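Local atomic coordinates of signal recognition particle receptor FtsY (Sulfolobus acidocaldarius, PDB entry 5L3S), a protein that acts as the receptor of the signal recognition particle and belongs to the SRP54-type GTPases, with a helical bundle domain and a P-loop nucleotide-binding domain. Residues G113-I118 with L188-G193. Numbering follows the deposited sequence.
Sequences GKTTTI and LIDTAG. With MG (magnesium ion), chain S; GNP (phosphoaminophosphonic acid-guanylate ester), chain R.
Leu188 meets Ile118 where strand 186-191 runs nearly antiparallel to the first turn of helix 114-127, at 163° between the segment axes. The P-loop (Walker A) of this SRP54-type GTPase domain ends in that turn, and Asp190-Gly193, at the end of the strand, fit the DxxG (G3) motif, whose aspartate is the Walker B one. The Leu188 and Ile118 side chains lie alongside each other, pointing opposite ways, with Leu188 CD1 4.2 Å from Ile118 CG2. Ile189 turns its side chain from the helix toward Val103, but its carbonyl O touches Ile118 CD1. Ile118 CD1 also packs against Asp190, 3.4 Å from Asp190 CA. It reaches there because CG1 lies anti to the carbonyl carbon (chi1 -81°) and the chain then runs out extended.

Asp190 is not a ligand of the magnesium ion but acts from its second shell. Asp190 OD2 accepts a 2.5 Å hydrogen bond from Thr115 OG1 through the syn lone pair, and the two side chains are roughly perpendicular. Its OD1 accepts from a metal-bound water. The carboxylate therefore orients two ligands of the magnesium ion. Thr115 OG1, two phosphate oxygens of GNP and three waters make up six ligands.

The carbonyl O of Thr191 accepts from the same water as Asp190 OD1. Thr191 O also lies 3.3 Å from Lys114 CE. Thr191 OG1 bonds instead to Phe106 O on the neighbouring strand. Gly193 CA approaches both Lys114 NZ and GNP O3G, and a CB here would clash with that oxygen. The Lys114 chain bends at chi3 and chi4, which turns its NZ end onto the phosphates. Lys114 NZ donates to Val109 O, to GNP O3G at 2.7 Å and to GNP O2B at 2.6 Å.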
# COMPACT_ATOMS: atom_id res chain seq x y z
N GLY B 113 -3.61 -6.16 4.24
CA GLY B 113 -3.15 -7.02 5.31
C GLY B 113 -4.20 -7.52 6.29
O GLY B 113 -3.84 -7.92 7.39
N LYS B 114 -5.47 -7.53 5.89
CA LYS B 114 -6.57 -7.94 6.77
C LYS B 114 -6.41 -9.35 7.37
O LYS B 114 -6.51 -9.53 8.59
CB LYS B 114 -7.91 -7.85 6.01
CG LYS B 114 -8.14 -6.50 5.32
CD LYS B 114 -9.42 -6.50 4.49
CE LYS B 114 -9.25 -7.26 3.14
NZ LYS B 114 -8.14 -6.68 2.32
N THR B 115 -6.22 -10.33 6.49
CA THR B 115 -6.16 -11.75 6.86
C THR B 115 -5.01 -12.05 7.81
O THR B 115 -5.18 -12.70 8.84
CB THR B 115 -6.10 -12.62 5.58
OG1 THR B 115 -7.31 -12.43 4.81
CG2 THR B 115 -5.90 -14.09 5.91
N THR B 116 -3.84 -11.52 7.49
CA THR B 116 -2.67 -11.71 8.35
C THR B 116 -2.83 -10.98 9.70
O THR B 116 -2.41 -11.48 10.75
CB THR B 116 -1.39 -11.24 7.63
OG1 THR B 116 -1.32 -11.88 6.34
CG2 THR B 116 -0.14 -11.59 8.43
N THR B 117 -3.46 -9.80 9.68
CA THR B 117 -3.68 -9.03 10.91
C THR B 117 -4.65 -9.77 11.83
O THR B 117 -4.51 -9.76 13.06
CB THR B 117 -4.19 -7.61 10.59
OG1 THR B 117 -3.20 -6.92 9.80
CG2 THR B 117 -4.45 -6.81 11.89
N ILE B 118 -5.63 -10.44 11.25
CA ILE B 118 -6.54 -11.25 12.05
C ILE B 118 -5.80 -12.34 12.82
O ILE B 118 -6.04 -12.54 14.01
CB ILE B 118 -7.67 -11.82 11.18
CG1 ILE B 118 -8.73 -10.75 10.98
CG2 ILE B 118 -8.29 -13.05 11.83
CD1 ILE B 118 -9.78 -11.14 10.00
N LEU B 188 -13.82 -13.07 15.18
CA LEU B 188 -13.12 -12.17 14.26
C LEU B 188 -13.56 -12.48 12.85
O LEU B 188 -13.37 -13.60 12.39
CB LEU B 188 -11.60 -12.37 14.35
CG LEU B 188 -11.05 -12.20 15.77
CD1 LEU B 188 -9.55 -12.43 15.78
CD2 LEU B 188 -11.37 -10.81 16.25
N ILE B 189 -14.11 -11.49 12.15
CA ILE B 189 -14.64 -11.68 10.81
C ILE B 189 -13.68 -11.15 9.75
O ILE B 189 -13.38 -9.96 9.72
CB ILE B 189 -16.01 -11.00 10.67
CG1 ILE B 189 -16.97 -11.56 11.74
CG2 ILE B 189 -16.57 -11.22 9.26
CD1 ILE B 189 -18.28 -10.81 11.88
N ASP B 190 -13.17 -12.05 8.90
CA ASP B 190 -12.34 -11.64 7.76
C ASP B 190 -13.27 -11.29 6.62
O ASP B 190 -14.31 -11.93 6.46
CB ASP B 190 -11.40 -12.79 7.36
CG ASP B 190 -10.19 -12.31 6.52
OD1 ASP B 190 -10.04 -11.08 6.32
OD2 ASP B 190 -9.39 -13.16 6.08
N THR B 191 -12.91 -10.29 5.81
CA THR B 191 -13.72 -9.95 4.65
C THR B 191 -12.81 -9.78 3.44
O THR B 191 -11.61 -9.52 3.58
CB THR B 191 -14.53 -8.62 4.86
OG1 THR B 191 -13.64 -7.50 4.94
CG2 THR B 191 -15.40 -8.68 6.10
N ALA B 192 -13.38 -9.96 2.25
CA ALA B 192 -12.59 -9.75 1.03
C ALA B 192 -12.14 -8.29 0.88
O ALA B 192 -12.80 -7.36 1.34
CB ALA B 192 -13.37 -10.19 -0.19
N GLY B 193 -11.01 -8.11 0.20
CA GLY B 193 -10.58 -6.77 -0.18
C GLY B 193 -11.64 -6.15 -1.06
O GLY B 193 -12.31 -6.84 -1.83
MG MG S . -7.50 -11.45 2.93
PG GNP R . -6.83 -9.56 0.43
O1G GNP R . -7.69 -10.47 1.27
O2G GNP R . -6.52 -10.16 -0.94
O3G GNP R . -7.44 -8.20 0.16
N3B GNP R . -5.44 -9.33 1.18
PB GNP R . -5.38 -8.97 2.76
O1B GNP R . -6.17 -9.94 3.52
O2B GNP R . -5.80 -7.58 2.94
O3A GNP R . -3.91 -9.10 3.13
PA GNP R . -3.10 -10.35 3.50
O1A GNP R . -3.31 -10.71 4.94
O2A GNP R . -3.30 -11.44 2.50
O5' GNP R . -1.61 -9.87 3.47
C5' GNP R . -0.94 -9.47 2.23
C4' GNP R . 0.56 -9.63 2.41
O4' GNP R . 1.09 -8.61 3.33
C3' GNP R . 0.97 -10.96 3.00
O3' GNP R . 2.20 -11.35 2.42
C2' GNP R . 1.17 -10.64 4.49
O2' GNP R . 2.09 -11.53 5.10
C1' GNP R . 1.84 -9.26 4.32
N9 GNP R . 1.76 -8.45 5.54
C8 GNP R . 0.67 -8.17 6.31
N7 GNP R . 0.93 -7.38 7.34
C5 GNP R . 2.30 -7.14 7.21
C6 GNP R . 3.16 -6.37 8.02
O6 GNP R . 2.84 -5.75 9.05
N1 GNP R . 4.48 -6.40 7.57
C2 GNP R . 4.89 -7.07 6.43
N2 GNP R . 6.18 -7.01 6.10
N3 GNP R . 4.08 -7.80 5.66
C4 GNP R . 2.82 -7.79 6.12
O HOH W 1 -9.08 -10.58 3.95
O HOH W 2 -5.85 -12.56 2.36
O HOH W 3 -8.68 -13.03 2.23